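Local coordinates for protein HTH-type transcriptional regulator PrpR (Mycobacterium tuberculosis, PDB 6D2S) that regulates transcription of the enzymes that break down short-chain fatty acids through the glyoxylate and methylcitrate cycles, and is needed to assimilate propionate derived from cholesterol, at residues A[49-54]-A[96-101]; A[142-147]-A[153-158]; A[169-174]-A[183-188]; A[230-235]-A[240-245]. All blocks are in the same frame, centred on the assembly; numbering follows the deposited sequence.

Interaction 1 of 4, residues A[49-54]-A[96-101]; sequences DRFGIS and ALVGQS
Phe51, on the last turn of helix 39-51, meets Val98 and Gly99 at the end of helix 84-99, so that the C-terminal ends of two helices come together within the IrrE N-terminal-like region of PrpR. The contact is entirely apolar and modest in area, with 156 Å² buried over both sides. Its main element is the Phe51 ring. Val98 CG2 lies over the centre of one ring face, 4.3 Å above the plane, while the CG methylene of Arg50 rests on the opposite face, offset toward the rim; the ring is thus held between a methyl from the partner helix and the aliphatic part of its own neighbour. The far end of the ring reaches the backbone, with Phe51 CZ 3.6 Å from Gly99 CA in an oblique approach. The bare CA of Gly99 lets the ring come this close to the main chain.

A second apolar pair involves the chain that leaves helix 39-51, where Ile53 follows in the link to strand 54-58. Its side chain reaches toward Val98, and the two meet tip to tip. Ile53 also packs on Tyr69 of strand 67-70, which ties this corner to the three-stranded mixed sheet, and Phe51 O accepts a hydrogen bond from Lys74 NZ. Val98 CG2 serves both partners: with chi1 at -56° CG1 lies beside the backbone N, which leaves CG2 between that N and the carbonyl carbon, over Phe51 and 3.8 Å from Ile53 CD1.

Interaction 2 of 4, residues A[142-147]-A[153-158]; sequences HRAAEQ and DLLGRR
Helices 142-147 and 153-158 run roughly antiparallel, with 138° between their directions and 10.1 Å between the axes of the two segments, and they come closest at Ala145 and Leu155, whose CA atoms are 6.9 Å apart. Small residues on one helix receive longer side chains from the other. Leu155 inserts its branched end against the backbone between Ala144 and Ala145: CD2 lies 3.8 Å from Ala145 N and equally near Ala144 C and CB, while CD1 lies 4.2 Å from Ala145 CB. Its chi1 of -74° sets CG anti to the carbonyl carbon, which aims both methyls across the interface.

One turn further on, Arg158 reaches over the same helix. Its chain is extended from CG to NE, and the guanidinium lies flat on Ala144, whose CB sits over the centre of one face, 3.6 Å from CZ. The contact of this group with helix 142-147 is apolar, and it lies at the exposed edge of an otherwise buried interface.

Helix 163-170 adds to the packing, with Ala145 touching Leu170 and Leu155 touching Val166. Joined by a short connection, helices 138-147 and 152-159 form a helical hairpin within the IrrE N-terminal-like region.

Interaction 3 of 4, residues A[169-174]-A[183-188]; sequences RLSTLQ and FIFVRT
Phe183 and Phe185 both face the turn at the end of helix 163-170, but their first torsions send the rings different ways. In Phe183 a chi1 of -72° places CG anti to the carbonyl carbon and brings the ring alongside Leu170; in Phe185 CG is anti to the backbone N (173°), and it is mainly CB that touches Ser171. Leu170 meets the Phe183 ring twice: its carbonyl oxygen lies in the ring plane at the edge, 3.8 Å from CD2, and its CB is 4.0 Å from CE2. Ser171 CB approaches Phe185 CB to 3.8 Å, while its hydroxyl turns back to bond His168 O.

The contact joins the end of helix 163-170 to strand 183-189 of the five-stranded antiparallel sheet: a type I turn, Leu170 to Leu173, lies at the end of the helix, and a loop follows before the strand. Two waters join turn and strand. Water 1 donates to Ser171 O, at 2.7 Å, and to Phe183 O; water 2 accepts from Phe183 N and probably donates to Gln174 OE1.

The turn is also fixed from within. Gln174 NE2 donates to Ser171 O over 2.9 Å, nearly straight at 166°, with the acceptor close to the amide plane but the donor well above the carbonyl plane. Arg169 O takes two bonds from one residue, Thr172 N and OG1, and Arg169 NH1 in turn donates to Thr172 OG1 besides making a salt bridge to Asp22.

Interaction 4 of 4, residues A[230-235]-A[240-245]; sequences QVAQMP and YFWVAK
Four backbone hydrogen bonds join strands 230-233 and 240-245 into an antiparallel hairpin. Trp242 and Gln230 exchange one pair, with Trp242 N to Gln230 O at 2.8 Å running almost in line with the carbonyl. Tyr240 and Ala232 exchange the other, of which Tyr240 N to Ala232 O is the shorter at 2.7 Å. Between them Val231 and Phe241 form the non-hydrogen-bonded pair, and Val231 CA makes a CH...O contact with Tyr240 O.

Val231 CG2 packs 3.8 Å from Phe241 CD1 on one face of the sheet. The other face carries Gln230, Ala232, Tyr240 and Trp242, and Ala232 CB touches Trp242 CD1. Met234, just past the strand, lies on this face too. Its sulfur makes Met-aromatic contacts over the Tyr240 ring and at the edge of the Trp242 indole, although the Met234 model is strained against Tyr240 and their detail is doubtful. Trp242 NE1 is buried without a polar partner, whereas Tyr240 OH bonds Asp236 in the connecting loop.

Strand 228-233 is the sheet's outermost on this side and strand 239-247 also pairs with strand 261-268; Val216 of helix 215-218 packs on Ala232 and Trp242, and Ile184 of strand 183-189 on Met234 and Tyr240.

Overall arrangement
The four contacts follow one another along the chain, each closing before the next opens. Interactions 1 and 2 belong to the IrrE N-terminal-like region, but their centres are 29 Å apart and they do not touch. Interactions 2, 3 and 4 form a connected series: Leu170 and Leu173 of interaction 3 pack on Leu155 and His142 of interaction 2, Asp153 of interaction 2 makes a salt bridge to Lys245 of interaction 4, and Val186 of interaction 3 packs on Trp242 of interaction 4. Interactions 3 and 4 share the five-stranded antiparallel sheet, and the salt bridge and the Leu170 packing fasten the helical hairpin to it. Interaction 1 lies about 41 Å from interaction 4, centre to centre, across the chain.

Interaction 1 of 4, residues A[49-54]-A[96-101]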
# COMPACT_ATOMS: atom_id res chain seq x y z
N ASP A 49 -22.25 10.12 7.21
CA ASP A 49 -23.45 10.12 6.37
C ASP A 49 -23.95 8.71 6.09
O ASP A 49 -25.15 8.46 6.11
CB ASP A 49 -23.14 10.83 5.05
CG ASP A 49 -23.09 12.34 5.18
OD1 ASP A 49 -23.45 12.86 6.25
OD2 ASP A 49 -22.67 13.00 4.20
N ARG A 50 -23.03 7.79 5.81
CA ARG A 50 -23.39 6.46 5.33
C ARG A 50 -23.56 5.45 6.46
O ARG A 50 -24.41 4.56 6.36
CB ARG A 50 -22.33 5.97 4.35
CG ARG A 50 -22.67 4.68 3.62
CD ARG A 50 -21.48 4.23 2.78
NE ARG A 50 -21.78 3.07 1.96
CZ ARG A 50 -21.97 3.11 0.65
NH1 ARG A 50 -21.89 4.27 0.00
NH2 ARG A 50 -22.24 2.00 -0.03
N PHE A 51 -22.77 5.56 7.54
CA PHE A 51 -22.80 4.58 8.62
C PHE A 51 -23.14 5.16 9.98
O PHE A 51 -23.33 4.39 10.93
CB PHE A 51 -21.46 3.85 8.72
CG PHE A 51 -21.08 3.15 7.47
CD1 PHE A 51 -20.21 3.74 6.57
CD2 PHE A 51 -21.62 1.91 7.17
CE1 PHE A 51 -19.88 3.10 5.40
CE2 PHE A 51 -21.29 1.27 6.01
CZ PHE A 51 -20.43 1.86 5.11
N GLY A 52 -23.25 6.48 10.10
CA GLY A 52 -23.45 7.04 11.41
C GLY A 52 -22.24 6.89 12.31
O GLY A 52 -22.38 7.00 13.53
N ILE A 53 -21.06 6.67 11.74
CA ILE A 53 -19.84 6.58 12.53
C ILE A 53 -19.21 7.96 12.60
O ILE A 53 -19.03 8.62 11.58
CB ILE A 53 -18.87 5.56 11.93
CG1 ILE A 53 -19.47 4.15 12.03
CG2 ILE A 53 -17.50 5.65 12.61
CD1 ILE A 53 -18.73 3.13 11.24
N SER A 54 -18.90 8.40 13.82
CA SER A 54 -18.25 9.68 14.04
C SER A 54 -16.74 9.46 14.14
O SER A 54 -16.28 8.70 15.00
CB SER A 54 -18.77 10.34 15.32
OG SER A 54 -20.13 10.73 15.18
N ALA A 96 -13.77 -0.23 5.36
CA ALA A 96 -13.80 -1.59 4.82
C ALA A 96 -14.28 -2.58 5.87
O ALA A 96 -15.11 -3.45 5.57
CB ALA A 96 -12.41 -2.00 4.32
N LEU A 97 -13.76 -2.49 7.09
CA LEU A 97 -14.15 -3.43 8.13
C LEU A 97 -15.65 -3.37 8.43
O LEU A 97 -16.25 -4.41 8.72
CB LEU A 97 -13.32 -3.17 9.39
CG LEU A 97 -11.83 -3.48 9.24
CD1 LEU A 97 -11.02 -3.05 10.47
CD2 LEU A 97 -11.61 -4.96 8.94
N VAL A 98 -16.27 -2.19 8.32
CA VAL A 98 -17.68 -2.06 8.71
C VAL A 98 -18.63 -2.10 7.52
O VAL A 98 -19.78 -2.54 7.65
CB VAL A 98 -17.93 -0.78 9.54
CG1 VAL A 98 -17.04 -0.73 10.78
CG2 VAL A 98 -17.80 0.48 8.68
N GLY A 99 -18.18 -1.64 6.36
CA GLY A 99 -19.06 -1.51 5.21
C GLY A 99 -18.78 -2.47 4.07
O GLY A 99 -19.59 -2.59 3.15
N GLN A 100 -17.63 -3.15 4.11
CA GLN A 100 -17.30 -4.17 3.12
C GLN A 100 -17.04 -5.52 3.79
O GLN A 100 -16.33 -6.35 3.22
CB GLN A 100 -16.09 -3.76 2.29
CG GLN A 100 -16.21 -2.39 1.63
CD GLN A 100 -17.08 -2.42 0.40
OE1 GLN A 100 -17.19 -3.43 -0.29
NE2 GLN A 100 -17.71 -1.29 0.10
N SER A 101 -17.58 -5.72 4.99
CA SER A 101 -17.29 -6.92 5.77
C SER A 101 -17.73 -8.19 5.04
O SER A 101 -17.00 -9.18 5.00
CB SER A 101 -17.97 -6.82 7.14
OG SER A 101 -17.52 -7.83 8.01

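Interaction 2 of 4, residues A[142-147]-A[153-158]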
# COMPACT_ATOMS: atom_id res chain seq x y z
N HIS A 142 -3.36 5.30 -11.75
CA HIS A 142 -2.64 4.76 -12.91
C HIS A 142 -2.29 5.86 -13.89
O HIS A 142 -1.15 5.95 -14.36
CB HIS A 142 -3.50 3.68 -13.58
CG HIS A 142 -2.84 3.02 -14.75
ND1 HIS A 142 -2.96 3.49 -16.04
CD2 HIS A 142 -2.06 1.91 -14.83
CE1 HIS A 142 -2.28 2.71 -16.86
NE2 HIS A 142 -1.73 1.74 -16.15
N ARG A 143 -3.27 6.72 -14.20
CA ARG A 143 -3.01 7.85 -15.09
C ARG A 143 -1.92 8.75 -14.53
O ARG A 143 -1.04 9.20 -15.27
CB ARG A 143 -4.30 8.63 -15.33
CG ARG A 143 -4.17 9.83 -16.26
CD ARG A 143 -5.53 10.46 -16.56
NE ARG A 143 -6.17 11.05 -15.38
CZ ARG A 143 -7.18 10.50 -14.72
NH1 ARG A 143 -7.69 9.34 -15.11
NH2 ARG A 143 -7.70 11.11 -13.65
N ALA A 144 -1.95 9.01 -13.22
CA ALA A 144 -0.94 9.87 -12.62
C ALA A 144 0.43 9.22 -12.65
O ALA A 144 1.45 9.89 -12.89
CB ALA A 144 -1.32 10.20 -11.17
N ALA A 145 0.49 7.90 -12.41
CA ALA A 145 1.78 7.22 -12.48
C ALA A 145 2.37 7.32 -13.88
O ALA A 145 3.58 7.57 -14.04
CB ALA A 145 1.62 5.76 -12.05
N GLU A 146 1.55 7.15 -14.91
CA GLU A 146 2.11 7.26 -16.25
C GLU A 146 2.58 8.68 -16.53
O GLU A 146 3.66 8.88 -17.09
CB GLU A 146 1.09 6.79 -17.30
CG GLU A 146 0.79 5.28 -17.22
CD GLU A 146 1.90 4.37 -17.78
OE1 GLU A 146 2.74 4.84 -18.59
OE2 GLU A 146 1.93 3.17 -17.40
N GLN A 147 1.80 9.69 -16.14
CA GLN A 147 2.16 11.06 -16.48
C GLN A 147 3.30 11.60 -15.63
O GLN A 147 3.98 12.54 -16.06
CB GLN A 147 0.94 11.97 -16.35
CG GLN A 147 -0.17 11.60 -17.32
CD GLN A 147 -1.38 12.47 -17.17
OE1 GLN A 147 -1.42 13.37 -16.33
NE2 GLN A 147 -2.41 12.20 -17.99
N ASP A 153 7.97 9.87 -5.25
CA ASP A 153 7.86 11.06 -4.40
C ASP A 153 6.82 12.04 -4.92
O ASP A 153 6.03 12.59 -4.14
CB ASP A 153 9.23 11.73 -4.29
CG ASP A 153 10.22 10.89 -3.50
OD1 ASP A 153 9.94 10.64 -2.31
OD2 ASP A 153 11.25 10.47 -4.06
N LEU A 154 6.81 12.30 -6.23
CA LEU A 154 5.79 13.22 -6.76
C LEU A 154 4.39 12.63 -6.65
O LEU A 154 3.43 13.36 -6.41
CB LEU A 154 6.10 13.57 -8.21
CG LEU A 154 7.32 14.46 -8.45
CD1 LEU A 154 7.39 14.87 -9.93
CD2 LEU A 154 7.28 15.69 -7.54
N LEU A 155 4.25 11.31 -6.85
CA LEU A 155 2.96 10.67 -6.61
C LEU A 155 2.53 10.84 -5.15
O LEU A 155 1.36 11.12 -4.87
CB LEU A 155 3.03 9.18 -6.96
CG LEU A 155 3.06 8.85 -8.46
CD1 LEU A 155 3.52 7.41 -8.69
CD2 LEU A 155 1.67 9.08 -9.04
N GLY A 156 3.46 10.66 -4.22
CA GLY A 156 3.12 10.84 -2.82
C GLY A 156 2.66 12.25 -2.52
O GLY A 156 1.65 12.47 -1.84
N ARG A 157 3.40 13.24 -3.02
CA ARG A 157 3.00 14.63 -2.81
C ARG A 157 1.67 14.93 -3.49
O ARG A 157 0.84 15.67 -2.94
CB ARG A 157 4.10 15.56 -3.31
CG ARG A 157 5.35 15.50 -2.46
CD ARG A 157 6.21 16.74 -2.64
NE ARG A 157 7.15 16.58 -3.74
CZ ARG A 157 8.33 16.00 -3.62
NH1 ARG A 157 8.71 15.50 -2.45
NH2 ARG A 157 9.14 15.90 -4.67
N ARG A 158 1.45 14.37 -4.67
CA ARG A 158 0.21 14.64 -5.39
C ARG A 158 -1.01 14.11 -4.63
O ARG A 158 -2.03 14.80 -4.54
CB ARG A 158 0.26 14.01 -6.78
CG ARG A 158 -1.07 14.05 -7.52
CD ARG A 158 -0.86 13.97 -9.02
NE ARG A 158 -2.10 13.68 -9.74
CZ ARG A 158 -2.21 13.72 -11.06
NH1 ARG A 158 -1.16 14.06 -11.81
NH2 ARG A 158 -3.37 13.43 -11.64

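Interaction 3 of 4, residues A[169-174]-A[183-188]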
# COMPACT_ATOMS: atom_id res chain seq x y z
N ARG A 169 0.86 0.54 -3.62
CA ARG A 169 -0.18 0.68 -4.64
C ARG A 169 0.36 0.40 -6.04
O ARG A 169 -0.32 -0.24 -6.86
CB ARG A 169 -0.82 2.07 -4.58
CG ARG A 169 -2.02 2.20 -5.50
CD ARG A 169 -3.22 1.38 -4.97
NE ARG A 169 -4.48 1.71 -5.66
CZ ARG A 169 -5.29 0.83 -6.24
NH1 ARG A 169 -4.99 -0.47 -6.25
NH2 ARG A 169 -6.43 1.23 -6.80
N LEU A 170 1.56 0.88 -6.35
CA LEU A 170 2.12 0.59 -7.67
C LEU A 170 2.23 -0.92 -7.89
O LEU A 170 2.01 -1.41 -9.01
CB LEU A 170 3.50 1.26 -7.83
CG LEU A 170 3.51 2.79 -7.95
CD1 LEU A 170 4.94 3.32 -7.83
CD2 LEU A 170 2.91 3.21 -9.30
N SER A 171 2.51 -1.67 -6.84
CA SER A 171 2.65 -3.12 -6.95
C SER A 171 1.30 -3.84 -7.07
O SER A 171 1.29 -5.06 -7.25
CB SER A 171 3.42 -3.67 -5.74
OG SER A 171 2.58 -3.81 -4.60
N THR A 172 0.18 -3.13 -6.97
CA THR A 172 -1.14 -3.74 -7.13
C THR A 172 -1.77 -3.47 -8.49
O THR A 172 -2.92 -3.86 -8.70
CB THR A 172 -2.12 -3.25 -6.04
OG1 THR A 172 -2.40 -1.84 -6.23
CG2 THR A 172 -1.56 -3.49 -4.64
N LEU A 173 -1.08 -2.78 -9.41
CA LEU A 173 -1.72 -2.33 -10.65
C LEU A 173 -1.78 -3.47 -11.68
O LEU A 173 -1.19 -3.40 -12.76
CB LEU A 173 -1.01 -1.10 -11.22
CG LEU A 173 -1.01 0.11 -10.28
CD1 LEU A 173 -0.44 1.33 -10.98
CD2 LEU A 173 -2.42 0.41 -9.73
N GLN A 174 -2.51 -4.52 -11.32
CA GLN A 174 -2.73 -5.67 -12.20
C GLN A 174 -4.19 -5.82 -12.63
O GLN A 174 -4.65 -6.93 -12.92
CB GLN A 174 -2.23 -6.96 -11.54
CG GLN A 174 -0.72 -7.15 -11.63
CD GLN A 174 0.05 -6.22 -10.69
OE1 GLN A 174 0.82 -5.37 -11.14
NE2 GLN A 174 -0.16 -6.37 -9.39
N PHE A 183 5.70 -4.79 -10.90
CA PHE A 183 6.78 -4.59 -9.94
C PHE A 183 6.90 -5.76 -8.98
O PHE A 183 5.91 -6.42 -8.66
CB PHE A 183 6.57 -3.32 -9.10
CG PHE A 183 6.77 -2.03 -9.85
CD1 PHE A 183 8.04 -1.61 -10.23
CD2 PHE A 183 5.67 -1.20 -10.12
CE1 PHE A 183 8.21 -0.40 -10.89
CE2 PHE A 183 5.84 0.01 -10.78
CZ PHE A 183 7.11 0.41 -11.16
N ILE A 184 8.14 -6.01 -8.52
CA ILE A 184 8.39 -6.73 -7.28
C ILE A 184 8.48 -5.70 -6.17
O ILE A 184 9.26 -4.74 -6.26
CB ILE A 184 9.70 -7.53 -7.36
CG1 ILE A 184 9.66 -8.57 -8.48
CG2 ILE A 184 10.02 -8.16 -6.00
CD1 ILE A 184 11.03 -9.13 -8.81
N PHE A 185 7.70 -5.89 -5.11
CA PHE A 185 7.73 -5.00 -3.95
C PHE A 185 8.53 -5.66 -2.83
O PHE A 185 8.28 -6.82 -2.49
CB PHE A 185 6.30 -4.69 -3.50
CG PHE A 185 6.21 -3.92 -2.21
CD1 PHE A 185 6.20 -4.58 -0.98
CD2 PHE A 185 6.10 -2.54 -2.21
CE1 PHE A 185 6.10 -3.87 0.21
CE2 PHE A 185 5.99 -1.83 -1.02
CZ PHE A 185 6.00 -2.49 0.19
N VAL A 186 9.49 -4.94 -2.28
CA VAL A 186 10.35 -5.46 -1.21
C VAL A 186 10.38 -4.46 -0.07
O VAL A 186 10.65 -3.27 -0.29
CB VAL A 186 11.78 -5.75 -1.70
CG1 VAL A 186 12.67 -6.16 -0.52
CG2 VAL A 186 11.77 -6.84 -2.75
N ARG A 187 10.12 -4.93 1.13
CA ARG A 187 10.27 -4.15 2.35
C ARG A 187 11.17 -4.91 3.31
O ARG A 187 11.05 -6.13 3.45
CB ARG A 187 8.91 -3.88 3.00
CG ARG A 187 9.03 -3.08 4.29
CD ARG A 187 7.67 -2.84 4.91
NE ARG A 187 6.92 -4.08 5.10
CZ ARG A 187 7.21 -4.99 6.02
NH1 ARG A 187 8.25 -4.82 6.82
NH2 ARG A 187 6.47 -6.09 6.12
N THR A 188 12.07 -4.18 3.96
CA THR A 188 13.00 -4.80 4.90
C THR A 188 13.25 -3.84 6.05
O THR A 188 13.17 -2.62 5.89
CB THR A 188 14.33 -5.16 4.23
OG1 THR A 188 15.20 -5.77 5.19
CG2 THR A 188 15.00 -3.92 3.68
O HOH W 1 3.23 -6.87 -7.01
O HOH W 2 3.04 -4.10 -10.20

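Interaction 4 of 4, residues A[230-235]-A[240-245]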
# COMPACT_ATOMS: atom_id res chain seq x y z
N GLN A 230 19.52 0.93 -8.77
CA GLN A 230 20.53 0.04 -9.31
C GLN A 230 19.89 -1.00 -10.20
O GLN A 230 18.67 -1.20 -10.20
CB GLN A 230 21.35 -0.63 -8.21
CG GLN A 230 20.53 -1.33 -7.16
CD GLN A 230 21.37 -1.65 -5.94
OE1 GLN A 230 21.16 -1.10 -4.85
NE2 GLN A 230 22.35 -2.52 -6.12
N VAL A 231 20.74 -1.67 -10.97
CA VAL A 231 20.32 -2.74 -11.86
C VAL A 231 20.96 -4.03 -11.36
O VAL A 231 22.18 -4.10 -11.17
CB VAL A 231 20.71 -2.44 -13.33
CG1 VAL A 231 20.26 -3.58 -14.24
CG2 VAL A 231 20.09 -1.12 -13.77
N ALA A 232 20.12 -5.04 -11.14
CA ALA A 232 20.56 -6.31 -10.60
C ALA A 232 19.84 -7.44 -11.33
O ALA A 232 18.67 -7.31 -11.70
CB ALA A 232 20.28 -6.41 -9.10
N GLN A 233 20.56 -8.53 -11.54
CA GLN A 233 19.98 -9.71 -12.14
C GLN A 233 19.25 -10.53 -11.09
O GLN A 233 19.71 -10.64 -9.94
CB GLN A 233 21.09 -10.54 -12.80
CG GLN A 233 20.64 -11.36 -14.00
CD GLN A 233 21.79 -12.06 -14.67
OE1 GLN A 233 21.99 -13.26 -14.48
NE2 GLN A 233 22.57 -11.32 -15.45
N MET A 234 18.11 -11.09 -11.46
CA MET A 234 17.34 -11.96 -10.60
C MET A 234 17.46 -13.42 -11.04
O MET A 234 18.09 -13.73 -12.06
CB MET A 234 15.87 -11.53 -10.60
CG MET A 234 15.65 -10.17 -9.93
SD MET A 234 14.64 -10.25 -8.44
CE MET A 234 15.68 -11.21 -7.34
N PRO A 235 16.91 -14.35 -10.25
CA PRO A 235 17.18 -15.78 -10.51
C PRO A 235 16.70 -16.28 -11.86
O PRO A 235 17.08 -17.39 -12.25
CB PRO A 235 16.45 -16.49 -9.36
CG PRO A 235 16.41 -15.47 -8.27
CD PRO A 235 16.21 -14.15 -8.97
N TYR A 240 16.78 -6.51 -13.49
CA TYR A 240 15.72 -5.70 -12.91
C TYR A 240 16.28 -4.35 -12.52
O TYR A 240 17.41 -4.25 -12.04
CB TYR A 240 15.09 -6.40 -11.71
CG TYR A 240 14.24 -7.58 -12.12
CD1 TYR A 240 12.85 -7.52 -12.08
CD2 TYR A 240 14.83 -8.74 -12.59
CE1 TYR A 240 12.08 -8.60 -12.49
CE2 TYR A 240 14.08 -9.82 -13.00
CZ TYR A 240 12.71 -9.75 -12.95
OH TYR A 240 11.98 -10.85 -13.36
N PHE A 241 15.48 -3.31 -12.75
CA PHE A 241 15.81 -1.97 -12.31
C PHE A 241 15.12 -1.73 -10.97
O PHE A 241 13.91 -1.93 -10.84
CB PHE A 241 15.36 -0.93 -13.34
CG PHE A 241 15.91 0.44 -13.09
CD1 PHE A 241 16.95 0.94 -13.86
CD2 PHE A 241 15.42 1.22 -12.06
CE1 PHE A 241 17.47 2.19 -13.63
CE2 PHE A 241 15.95 2.48 -11.82
CZ PHE A 241 16.96 2.96 -12.60
N TRP A 242 15.91 -1.33 -9.97
CA TRP A 242 15.45 -1.24 -8.59
C TRP A 242 15.52 0.20 -8.11
O TRP A 242 16.51 0.90 -8.37
CB TRP A 242 16.28 -2.14 -7.68
CG TRP A 242 15.99 -3.61 -7.85
CD1 TRP A 242 16.65 -4.49 -8.65
CD2 TRP A 242 14.95 -4.35 -7.20
NE1 TRP A 242 16.08 -5.74 -8.54
CE2 TRP A 242 15.04 -5.68 -7.65
CE3 TRP A 242 13.96 -4.01 -6.27
CZ2 TRP A 242 14.17 -6.67 -7.21
CZ3 TRP A 242 13.10 -5.00 -5.84
CH2 TRP A 242 13.21 -6.31 -6.31
N VAL A 243 14.48 0.64 -7.41
CA VAL A 243 14.45 1.95 -6.77
C VAL A 243 14.02 1.73 -5.32
O VAL A 243 13.05 1.01 -5.07
CB VAL A 243 13.50 2.92 -7.48
CG1 VAL A 243 13.56 4.29 -6.83
CG2 VAL A 243 13.85 3.01 -8.96
N ALA A 244 14.76 2.31 -4.38
CA ALA A 244 14.52 2.06 -2.96
C ALA A 244 14.76 3.32 -2.15
O ALA A 244 15.52 4.21 -2.54
CB ALA A 244 15.43 0.94 -2.42
N LYS A 245 14.09 3.40 -1.01
CA LYS A 245 14.34 4.48 -0.07
C LYS A 245 13.95 4.03 1.32
O LYS A 245 13.06 3.18 1.48
CB LYS A 245 13.55 5.74 -0.46
CG LYS A 245 14.00 7.00 0.26
CD LYS A 245 13.34 8.23 -0.34
CE LYS A 245 12.00 8.50 0.32
NZ LYS A 245 11.46 9.84 -0.06